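Local coordinates for protein probable tRNA pseudouridine synthase D (Methanosarcina mazei, PDB 1Z2Z) that probably isomerises uridine 13 of transfer RNA to pseudouridine, at residues L14-T19 / L161-V166; G24-E29 / E428-N433; L200-P205 / R241-H246; K214-F219 / L230-L235. All blocks are in the same frame, centred on the assembly; numbering follows the deposited sequence.

Interaction 1: residues L14-T19 / L161-V166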
# COMPACT_ATOMS: atom_id res chain seq x y z
N LEU A 14 -7.89 -11.85 -9.41
CA LEU A 14 -7.81 -11.80 -10.86
C LEU A 14 -6.90 -10.69 -11.33
O LEU A 14 -6.05 -10.23 -10.59
CB LEU A 14 -9.21 -11.61 -11.45
CG LEU A 14 -9.95 -10.37 -10.95
CD1 LEU A 14 -9.84 -9.22 -11.94
CD2 LEU A 14 -11.39 -10.76 -10.78
N TYR A 15 -7.10 -10.27 -12.58
CA TYR A 15 -6.28 -9.24 -13.21
C TYR A 15 -7.11 -8.46 -14.23
O TYR A 15 -7.78 -9.05 -15.08
CB TYR A 15 -5.11 -9.90 -13.94
CG TYR A 15 -4.18 -10.73 -13.07
CD1 TYR A 15 -3.13 -10.14 -12.38
CD2 TYR A 15 -4.34 -12.11 -12.97
CE1 TYR A 15 -2.24 -10.90 -11.62
CE2 TYR A 15 -3.45 -12.89 -12.21
CZ TYR A 15 -2.41 -12.27 -11.54
OH TYR A 15 -1.52 -13.01 -10.79
N SER A 16 -7.06 -7.13 -14.16
CA SER A 16 -7.81 -6.30 -15.11
C SER A 16 -7.35 -6.60 -16.54
O SER A 16 -8.07 -6.37 -17.51
CB SER A 16 -7.62 -4.81 -14.79
OG SER A 16 -6.50 -4.28 -15.48
N THR A 17 -6.13 -7.11 -16.66
CA THR A 17 -5.58 -7.44 -17.97
C THR A 17 -5.64 -8.96 -18.18
O THR A 17 -5.46 -9.72 -17.23
CB THR A 17 -4.11 -7.00 -18.07
OG1 THR A 17 -3.34 -7.72 -17.10
CG2 THR A 17 -3.98 -5.50 -17.80
N ASP A 18 -5.89 -9.38 -19.41
CA ASP A 18 -5.97 -10.82 -19.72
C ASP A 18 -4.66 -11.33 -20.34
O ASP A 18 -4.61 -12.43 -20.88
CB ASP A 18 -7.12 -11.08 -20.69
CG ASP A 18 -6.97 -10.29 -21.97
OD1 ASP A 18 -7.81 -9.38 -22.21
OD2 ASP A 18 -6.01 -10.56 -22.72
N THR A 19 -3.61 -10.52 -20.26
CA THR A 19 -2.31 -10.90 -20.80
C THR A 19 -1.69 -11.97 -19.92
O THR A 19 -2.10 -12.17 -18.78
CB THR A 19 -1.35 -9.71 -20.86
OG1 THR A 19 -1.42 -8.98 -19.62
CG2 THR A 19 -1.70 -8.80 -22.01
N LEU A 161 -3.53 1.21 -20.79
CA LEU A 161 -3.74 2.55 -21.29
C LEU A 161 -5.22 2.77 -21.58
O LEU A 161 -5.75 3.85 -21.33
CB LEU A 161 -2.90 2.77 -22.55
CG LEU A 161 -1.91 3.94 -22.55
CD1 LEU A 161 -1.10 3.98 -21.25
CD2 LEU A 161 -0.99 3.80 -23.75
N ALA A 162 -5.88 1.73 -22.09
CA ALA A 162 -7.30 1.79 -22.44
C ALA A 162 -8.22 1.78 -21.23
O ALA A 162 -9.17 2.56 -21.15
CB ALA A 162 -7.65 0.62 -23.35
N GLN A 163 -7.95 0.89 -20.28
CA GLN A 163 -8.77 0.79 -19.08
C GLN A 163 -8.55 2.00 -18.18
O GLN A 163 -9.26 2.19 -17.18
CB GLN A 163 -8.44 -0.48 -18.31
CG GLN A 163 -9.22 -0.57 -17.03
CD GLN A 163 -8.69 -1.63 -16.09
OE1 GLN A 163 -7.51 -1.62 -15.72
NE2 GLN A 163 -9.57 -2.55 -15.68
N GLY A 164 -7.55 2.81 -18.52
CA GLY A 164 -7.25 3.99 -17.72
C GLY A 164 -6.04 3.83 -16.82
O GLY A 164 -5.45 4.81 -16.37
N GLY A 165 -5.66 2.58 -16.57
CA GLY A 165 -4.51 2.30 -15.72
C GLY A 165 -4.64 0.91 -15.12
O GLY A 165 -5.06 -0.03 -15.80
N VAL A 166 -4.29 0.78 -13.84
CA VAL A 166 -4.39 -0.51 -13.16
C VAL A 166 -5.36 -0.38 -11.99
O VAL A 166 -5.54 0.71 -11.45
CB VAL A 166 -2.97 -1.01 -12.71
CG1 VAL A 166 -1.99 -0.86 -13.86
CG2 VAL A 166 -2.47 -0.25 -11.50

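Interaction 2: residues G24-E29 / E428-N433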
# COMPACT_ATOMS: atom_id res chain seq x y z
N GLY A 24 9.21 -13.84 -14.06
CA GLY A 24 10.51 -13.24 -13.82
C GLY A 24 10.74 -12.86 -12.36
O GLY A 24 9.96 -13.24 -11.48
N GLN A 25 11.80 -12.10 -12.11
CA GLN A 25 12.14 -11.69 -10.75
C GLN A 25 12.58 -10.24 -10.68
O GLN A 25 12.90 -9.63 -11.70
CB GLN A 25 13.26 -12.58 -10.23
CG GLN A 25 14.45 -12.58 -11.15
CD GLN A 25 15.49 -13.60 -10.75
OE1 GLN A 25 16.65 -13.50 -11.15
NE2 GLN A 25 15.08 -14.60 -9.98
N LEU A 26 12.59 -9.69 -9.47
CA LEU A 26 12.97 -8.29 -9.28
C LEU A 26 14.06 -8.08 -8.23
O LEU A 26 14.36 -8.98 -7.44
CB LEU A 26 11.74 -7.46 -8.89
CG LEU A 26 10.44 -7.52 -9.69
CD1 LEU A 26 9.50 -6.47 -9.10
CD2 LEU A 26 10.68 -7.25 -11.18
N ARG A 27 14.63 -6.88 -8.21
CA ARG A 27 15.67 -6.57 -7.24
C ARG A 27 16.85 -7.53 -7.38
O ARG A 27 17.51 -7.86 -6.39
CB ARG A 27 15.13 -6.67 -5.81
CG ARG A 27 14.54 -5.40 -5.21
CD ARG A 27 13.04 -5.35 -5.38
NE ARG A 27 12.35 -4.67 -4.28
CZ ARG A 27 12.38 -3.35 -4.05
NH1 ARG A 27 13.07 -2.54 -4.83
NH2 ARG A 27 11.69 -2.84 -3.05
N GLN A 28 17.12 -7.99 -8.59
CA GLN A 28 18.24 -8.90 -8.76
C GLN A 28 19.51 -8.09 -8.60
O GLN A 28 20.52 -8.58 -8.08
CB GLN A 28 18.21 -9.57 -10.14
CG GLN A 28 18.75 -11.00 -10.07
CD GLN A 28 19.22 -11.53 -11.40
OE1 GLN A 28 18.47 -11.56 -12.38
NE2 GLN A 28 20.48 -11.95 -11.45
N GLU A 29 19.46 -6.84 -9.03
CA GLU A 29 20.58 -5.93 -8.93
C GLU A 29 20.11 -4.57 -8.44
O GLU A 29 19.18 -4.00 -9.00
CB GLU A 29 21.27 -5.81 -10.28
CG GLU A 29 22.03 -7.07 -10.60
CD GLU A 29 23.01 -7.38 -9.51
OE1 GLU A 29 23.35 -8.58 -9.31
OE2 GLU A 29 23.46 -6.40 -8.85
N GLU A 428 0.01 -6.39 -12.56
CA GLU A 428 -0.64 -6.59 -13.85
C GLU A 428 0.36 -6.96 -14.94
O GLU A 428 -0.01 -7.51 -15.98
CB GLU A 428 -1.42 -5.33 -14.28
CG GLU A 428 -2.54 -4.91 -13.33
CD GLU A 428 -3.63 -5.96 -13.15
OE1 GLU A 428 -3.96 -6.27 -11.98
OE2 GLU A 428 -4.17 -6.47 -14.17
N TYR A 429 1.64 -6.67 -14.70
CA TYR A 429 2.69 -6.99 -15.66
C TYR A 429 3.37 -8.32 -15.40
O TYR A 429 3.78 -8.99 -16.35
CB TYR A 429 3.79 -5.93 -15.67
CG TYR A 429 3.44 -4.73 -16.49
CD1 TYR A 429 2.66 -3.72 -15.96
CD2 TYR A 429 3.89 -4.61 -17.80
CE1 TYR A 429 2.33 -2.61 -16.72
CE2 TYR A 429 3.56 -3.50 -18.57
CZ TYR A 429 2.78 -2.51 -18.02
OH TYR A 429 2.42 -1.40 -18.75
N MSE A 430 3.49 -8.71 -14.14
CA MSE A 430 4.15 -9.96 -13.82
C MSE A 430 3.19 -11.06 -13.46
O MSE A 430 3.48 -12.24 -13.65
CB MSE A 430 5.12 -9.78 -12.66
CG MSE A 430 6.36 -8.99 -12.98
SE MSE A 430 7.26 -8.52 -11.34
CE MSE A 430 8.38 -10.10 -11.15
N LYS A 431 2.04 -10.68 -12.92
CA LYS A 431 1.02 -11.65 -12.51
C LYS A 431 1.68 -12.85 -11.85
O LYS A 431 1.54 -13.97 -12.33
CB LYS A 431 0.18 -12.11 -13.71
CG LYS A 431 -0.61 -10.99 -14.39
CD LYS A 431 -1.63 -11.54 -15.38
CE LYS A 431 -2.35 -10.44 -16.13
NZ LYS A 431 -1.49 -9.68 -17.08
N VAL A 432 2.40 -12.63 -10.76
CA VAL A 432 3.05 -13.73 -10.05
C VAL A 432 2.82 -13.60 -8.56
O VAL A 432 2.27 -12.60 -8.10
CB VAL A 432 4.57 -13.76 -10.30
CG1 VAL A 432 4.86 -14.14 -11.75
CG2 VAL A 432 5.17 -12.41 -9.99
N ASN A 433 3.24 -14.60 -7.80
CA ASN A 433 3.06 -14.58 -6.36
C ASN A 433 3.72 -13.32 -5.79
O ASN A 433 4.84 -12.96 -6.16
CB ASN A 433 3.66 -15.84 -5.73
CG ASN A 433 3.32 -15.98 -4.25
OD1 ASN A 433 3.81 -15.21 -3.42
ND2 ASN A 433 2.49 -16.95 -3.92

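Interaction 3: residues L200-P205 / R241-H246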
# COMPACT_ATOMS: atom_id res chain seq x y z
N LEU A 200 -5.91 -13.80 16.93
CA LEU A 200 -5.34 -13.69 15.60
C LEU A 200 -4.19 -12.69 15.55
O LEU A 200 -3.33 -12.77 14.67
CB LEU A 200 -6.41 -13.26 14.59
CG LEU A 200 -7.50 -14.27 14.21
CD1 LEU A 200 -8.57 -13.58 13.38
CD2 LEU A 200 -6.87 -15.42 13.43
N TYR A 201 -4.17 -11.75 16.49
CA TYR A 201 -3.13 -10.73 16.55
C TYR A 201 -2.05 -11.12 17.56
O TYR A 201 -0.86 -10.97 17.30
CB TYR A 201 -3.74 -9.37 16.94
CG TYR A 201 -2.79 -8.20 16.81
CD1 TYR A 201 -2.55 -7.60 15.58
CD2 TYR A 201 -2.09 -7.73 17.92
CE1 TYR A 201 -1.63 -6.56 15.45
CE2 TYR A 201 -1.17 -6.69 17.80
CZ TYR A 201 -0.94 -6.12 16.56
OH TYR A 201 0.00 -5.12 16.44
N ILE A 202 -2.48 -11.61 18.71
CA ILE A 202 -1.54 -12.02 19.74
C ILE A 202 -0.71 -13.21 19.24
O ILE A 202 0.52 -13.18 19.32
CB ILE A 202 -2.29 -12.42 21.01
CG1 ILE A 202 -3.06 -11.20 21.54
CG2 ILE A 202 -1.31 -12.97 22.03
CD1 ILE A 202 -4.09 -11.52 22.61
N ALA A 203 -1.39 -14.23 18.73
CA ALA A 203 -0.77 -15.44 18.20
C ALA A 203 -0.90 -15.49 16.67
O ALA A 203 -0.74 -14.47 16.00
CB ALA A 203 -1.42 -16.67 18.82
N GLU A 204 -1.18 -16.66 16.12
CA GLU A 204 -1.33 -16.82 14.67
C GLU A 204 -0.04 -16.57 13.90
O GLU A 204 0.19 -15.46 13.41
CB GLU A 204 -2.40 -15.87 14.13
CG GLU A 204 -2.59 -16.01 12.62
CD GLU A 204 -3.68 -16.99 12.25
OE1 GLU A 204 -3.83 -18.03 12.93
OE2 GLU A 204 -4.40 -16.72 11.26
N PRO A 205 0.80 -17.60 13.77
CA PRO A 205 2.08 -17.52 13.06
C PRO A 205 1.96 -17.54 11.54
O PRO A 205 1.02 -18.10 10.99
CB PRO A 205 2.80 -18.75 13.58
CG PRO A 205 1.69 -19.75 13.66
CD PRO A 205 0.59 -18.95 14.32
N ARG A 241 2.80 -8.03 23.26
CA ARG A 241 3.13 -8.18 24.67
C ARG A 241 2.15 -7.38 25.54
O ARG A 241 1.58 -7.90 26.50
CB ARG A 241 4.58 -7.73 24.95
CG ARG A 241 5.68 -8.68 24.43
CD ARG A 241 7.11 -8.14 24.67
NE ARG A 241 7.37 -7.81 26.07
CZ ARG A 241 7.92 -6.67 26.50
NH1 ARG A 241 8.11 -6.46 27.80
NH2 ARG A 241 8.25 -5.72 25.63
N ALA A 242 1.94 -6.12 25.19
CA ALA A 242 1.05 -5.26 25.95
C ALA A 242 -0.32 -5.90 26.14
O ALA A 242 -0.93 -5.79 27.21
CB ALA A 242 0.91 -3.91 25.25
N MSE A 243 -0.80 -6.59 25.10
CA MSE A 243 -2.11 -7.24 25.14
C MSE A 243 -2.18 -8.48 26.02
O MSE A 243 -3.20 -8.75 26.65
CB MSE A 243 -2.55 -7.61 23.73
CG MSE A 243 -2.68 -6.43 22.83
SE MSE A 243 -3.41 -6.90 21.13
CE MSE A 243 -5.10 -7.64 21.71
N MSE A 244 -1.10 -9.24 26.03
CA MSE A 244 -1.07 -10.44 26.84
C MSE A 244 -1.07 -10.07 28.31
O MSE A 244 -1.66 -10.76 29.13
CB MSE A 244 0.14 -11.28 26.47
CG MSE A 244 0.15 -11.67 25.00
SE MSE A 244 1.57 -12.88 24.53
CE MSE A 244 0.58 -14.54 24.62
N ASN A 245 -0.40 -8.97 28.65
CA ASN A 245 -0.37 -8.53 30.04
C ASN A 245 -1.78 -8.23 30.55
O ASN A 245 -2.14 -8.63 31.65
CB ASN A 245 0.51 -7.29 30.20
CG ASN A 245 1.99 -7.62 30.15
OD1 ASN A 245 2.46 -8.50 30.86
ND2 ASN A 245 2.72 -6.89 29.31
N HIS A 246 -2.56 -7.52 29.74
CA HIS A 246 -3.93 -7.15 30.07
C HIS A 246 -4.79 -8.38 30.26
O HIS A 246 -5.86 -8.33 30.87
CB HIS A 246 -4.56 -6.31 28.96
CG HIS A 246 -5.95 -5.85 29.25
ND1 HIS A 246 -6.22 -4.77 30.06
CD2 HIS A 246 -7.15 -6.34 28.86
CE1 HIS A 246 -7.53 -4.61 30.16
NE2 HIS A 246 -8.12 -5.56 29.44

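Interaction 4: residues K214-F219 / L230-L235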
# COMPACT_ATOMS: atom_id res chain seq x y z
N LYS A 214 7.82 -17.69 15.10
CA LYS A 214 6.72 -18.42 14.48
C LYS A 214 6.24 -19.49 15.45
O LYS A 214 5.07 -19.85 15.46
CB LYS A 214 7.19 -19.09 13.18
CG LYS A 214 6.10 -19.84 12.41
CD LYS A 214 6.69 -20.95 11.54
CE LYS A 214 7.72 -20.45 10.54
NZ LYS A 214 8.48 -21.59 9.94
N ASN A 215 7.16 -20.01 16.28
CA ASN A 215 6.80 -21.04 17.25
C ASN A 215 6.37 -20.45 18.59
O ASN A 215 5.87 -21.17 19.46
CB ASN A 215 7.97 -22.02 17.45
CG ASN A 215 7.94 -23.17 16.45
OD1 ASN A 215 8.04 -22.96 15.24
ND2 ASN A 215 7.79 -24.39 16.95
N ALA A 216 6.56 -19.15 18.76
CA ALA A 216 6.16 -18.49 19.99
C ALA A 216 4.65 -18.25 19.95
O ALA A 216 3.96 -18.50 20.93
CB ALA A 216 6.89 -17.17 20.13
N ARG A 217 4.16 -17.78 18.80
CA ARG A 217 2.74 -17.51 18.58
C ARG A 217 1.98 -18.82 18.54
O ARG A 217 0.90 -18.95 19.12
CB ARG A 217 2.53 -16.77 17.26
CG ARG A 217 3.12 -15.36 17.21
CD ARG A 217 2.91 -14.73 15.85
NE ARG A 217 3.63 -13.46 15.71
CZ ARG A 217 3.23 -12.31 16.23
NH1 ARG A 217 2.11 -12.24 16.94
NH2 ARG A 217 3.96 -11.21 16.05
N GLN A 218 2.53 -19.78 17.83
CA GLN A 218 1.93 -21.10 17.71
C GLN A 218 1.70 -21.69 19.09
O GLN A 218 0.71 -22.38 19.32
CB GLN A 218 2.85 -22.02 16.92
CG GLN A 218 2.22 -22.63 15.69
CD GLN A 218 0.92 -23.31 16.00
OE1 GLN A 218 0.76 -23.91 17.06
NE2 GLN A 218 -0.03 -23.22 15.08
N PHE A 219 2.62 -21.41 20.01
CA PHE A 219 2.51 -21.94 21.36
C PHE A 219 1.26 -21.47 22.06
O PHE A 219 0.39 -22.27 22.39
CB PHE A 219 3.72 -21.53 22.20
CG PHE A 219 3.69 -22.10 23.59
CD1 PHE A 219 4.10 -23.40 23.84
CD2 PHE A 219 3.24 -21.34 24.66
CE1 PHE A 219 4.05 -23.94 25.12
CE2 PHE A 219 3.17 -21.87 25.95
CZ PHE A 219 3.59 -23.17 26.18
N LEU A 230 4.58 -13.95 27.32
CA LEU A 230 5.25 -12.73 27.76
C LEU A 230 6.68 -13.09 28.17
O LEU A 230 7.46 -12.22 28.56
CB LEU A 230 4.52 -12.12 28.96
CG LEU A 230 4.74 -10.63 29.22
CD1 LEU A 230 3.67 -9.85 28.46
CD2 LEU A 230 4.66 -10.33 30.71
N LYS A 231 7.02 -14.37 28.06
CA LYS A 231 8.35 -14.86 28.41
C LYS A 231 9.13 -15.29 27.17
O LYS A 231 10.36 -15.28 27.17
CB LYS A 231 8.23 -16.05 29.38
CG LYS A 231 9.56 -16.69 29.81
CD LYS A 231 10.26 -15.89 30.91
CE LYS A 231 11.65 -16.45 31.22
NZ LYS A 231 12.58 -16.27 30.07
N THR A 232 8.40 -15.65 26.11
CA THR A 232 9.01 -16.10 24.85
C THR A 232 9.02 -15.02 23.74
O THR A 232 9.99 -14.90 22.99
CB THR A 232 8.30 -17.41 24.33
OG1 THR A 232 8.96 -17.90 23.15
CG2 THR A 232 6.83 -17.15 24.00
N TYR A 233 7.95 -14.23 23.67
CA TYR A 233 7.84 -13.19 22.66
C TYR A 233 8.94 -12.13 22.75
O TYR A 233 9.14 -11.50 23.80
CB TYR A 233 6.48 -12.50 22.75
CG TYR A 233 5.32 -13.22 22.09
CD1 TYR A 233 4.99 -14.54 22.43
CD2 TYR A 233 4.49 -12.56 21.17
CE1 TYR A 233 3.87 -15.17 21.89
CE2 TYR A 233 3.37 -13.18 20.62
CZ TYR A 233 3.06 -14.48 20.98
OH TYR A 233 1.93 -15.08 20.48
N PRO A 234 9.68 -11.93 21.64
CA PRO A 234 10.75 -10.94 21.64
C PRO A 234 10.19 -9.54 21.86
O PRO A 234 9.08 -9.23 21.42
CB PRO A 234 11.38 -11.12 20.26
CG PRO A 234 10.22 -11.52 19.42
CD PRO A 234 9.50 -12.51 20.30
N LEU A 235 10.96 -8.71 22.56
CA LEU A 235 10.59 -7.33 22.89
C LEU A 235 10.20 -6.55 21.64
O LEU A 235 9.54 -5.52 21.72
CB LEU A 235 11.75 -6.63 23.59
CG LEU A 235 12.22 -7.23 24.92
CD1 LEU A 235 13.63 -6.75 25.23
CD2 LEU A 235 11.25 -6.85 26.02

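Interaction 1: residues L14-T19 / L161-V166
The hydroxyl of S16 is approached by two side chains: the amide end of Q163, across the contact, and the carboxylate of E428, with which OG makes a weak hydrogen bond. S16 directs its side chain at the last turn of helix 146-163, and OG is 3.5 Å from Q163 CD. The methylene of S16 lies alongside the same amide, its CB 3.6 Å from CD of Q163. Q163 gets there because CG stands anti to its backbone N (chi1 177°) and the chain runs on extended, carrying the amide away from the helix. A leucine in its place would probably leave the S16 hydroxyl facing hydrocarbon, with the weak bond to E428 remaining to it. Just beyond Q163 the helix stops at G164, whose phi of 103° would press any CB against the preceding carbonyl oxygen. The contact is a small one near the surface, away from D86, the predicted nucleophile. It places the N-terminal loop 14-19 between three elements: E428 of helix 423-430 also takes the backbone N of T17, E159 of helix 146-163 takes that of D18, and strand 165-167, paired with strand 389-391, follows in the chain.

Interaction 2: residues G24-E29 / E428-N433
L26 and M430, the latter modelled as selenomethionine, reach toward each other tip to tip where the C-terminal end of helix 423-430 meets the loop leading into strand 33-39 of the mixed sheet of the pseudouridine synthase fold. In helix 423-430, the side chain of E428 lies against V166 and P167. Y429 bonds through its hydroxyl to T157 of helix 146-163. M430 carries the contact: CG lies beside its backbone N (chi1 -71°), the chain runs out to SE, and a bend at chi3 turns the methyl onto the loop. CE then touches CG of L26 at 3.6 Å, while SE rests 3.7 Å from CD2 and 3.8 Å from CD1 of L26, so the selenium meets both leucine methyls. The same CE lies 3.5 Å from the carbonyl O of G24. V139 of strand 130-142 adjoins both side chains. An alanine at L26 would probably open a gap beside SE and leave the end of M430 freer to turn. The neighbouring R27 forms a salt bridge with D86, the predicted nucleophile, and the L26 side chain is itself about 9 Å from that of D86, which puts this contact close to the probable catalytic cleft. K431 leaves the helix with positive phi, and its side chain runs extended to CE and bends at the last torsion, NZ bonding the threonine hydroxyls of T17 and T19 and, at 2.8 Å, the backbone O of E428, from a position tilted 27° out of that carbonyl's plane.

Interaction 3: residues L200-P205 / R241-H246
Y201 and M243 cross at about a right angle, the selenium of M243 (modelled as selenomethionine) approaching the ring obliquely. SE is 4.7 Å from the ring centroid and 64° off its normal, a Met-aromatic contact in which the atoms that meet are SE and CD2 of Y201, 3.6 Å apart. The tyrosine reaches this place by its torsion: with CG anti to the backbone N (chi1 -171°), the ring is brought nearer to the other helix although the CB bond is not aimed at it. Its ring also packs edge-to-face with F269 of helix 263-287.

I202, by contrast, points toward helix 238-249 and is shared by two methionines, its branches dividing the work. CG1 and CD1 go to M243, each 4.1 Å from its CE, whereas CG2 goes to M244, also a selenomethionine. Both I202 pairs meet at a slant. The bend of M244 at chi3 (97°) folds its chain round the isoleucine methyl, so that CG and CE of M244 each lie 3.6 Å from CG2 of I202, with SE between them in the chain. All four residues are buried and no hydrogen bond crosses; the contact rests on apolar and Met-aromatic packing. V220 and F226 extend the apolar layer beyond M244, as L247 does beside I202. Here the C-terminal turn of helix 194-202 meets helix 238-249, a small hydrophobic helix-helix interface of the all-helical part of the TRUD region that distinguishes this family of pseudouridine synthases.

Interaction 4: residues K214-F219 / L230-L235
A216 and T232 make the outer, largely apolar part of this contact: CB of A216 points toward 230-235 and lies 3.9 Å from CG2 and 3.7 Å from OG1 of T232. The same methyl also meets the ring of Y233, 4.0 Å from CD1. CE1 of Y233 lies 3.5 Å from the carbonyl O of A216, which approaches the ring obliquely.

R217 and Y233 meet at about a right angle. The tyrosine hydroxyl nestles against the aliphatic base of the arginine, OH being 3.5 Å from CG, while CE2 of Y233 stands over one face of the guanidinium, 4.0 Å from NH1. The planes of the two groups are 74° apart, so they do not stack. Helices 213-223 and 226-232, consecutive members of the helical part of the TRUD region, are joined by a very short turn, and Y233, the first residue to leave helical angles after the second, brings its ring back onto the first.

The polar ends are satisfied outside the pair. Y233 OH hydrogen-bonds to the carbonyl O of I202, at the end of helix 194-202. R217 extends its chain from CG to NE and makes salt bridges through NH2 with E240 and through NE with E209, carboxylates that probably offset the nearby charge of R179 and hold the guanidinium's rotation.

From the N terminus, residues 14-19 and then 24-29 come first. Interaction 1 closes at 161-166, whereas interaction 2 closes only at 428-433, so the two cross. They touch through E428 and K431, joining the N-terminal loop to helices 146-163 and 423-430. Interactions 3 and 4 lie inside the long loop closed by interaction 2, after interaction 1 is complete. Interaction 3 opens at 200-205, interaction 4 opens and closes within it, and 241-246 closes the outer one. These two, with centres about 9 Å apart, share the I202-Y233 hydrogen bond and unite four successive helices, their centres about 40 and 43 Å from that of interaction 1.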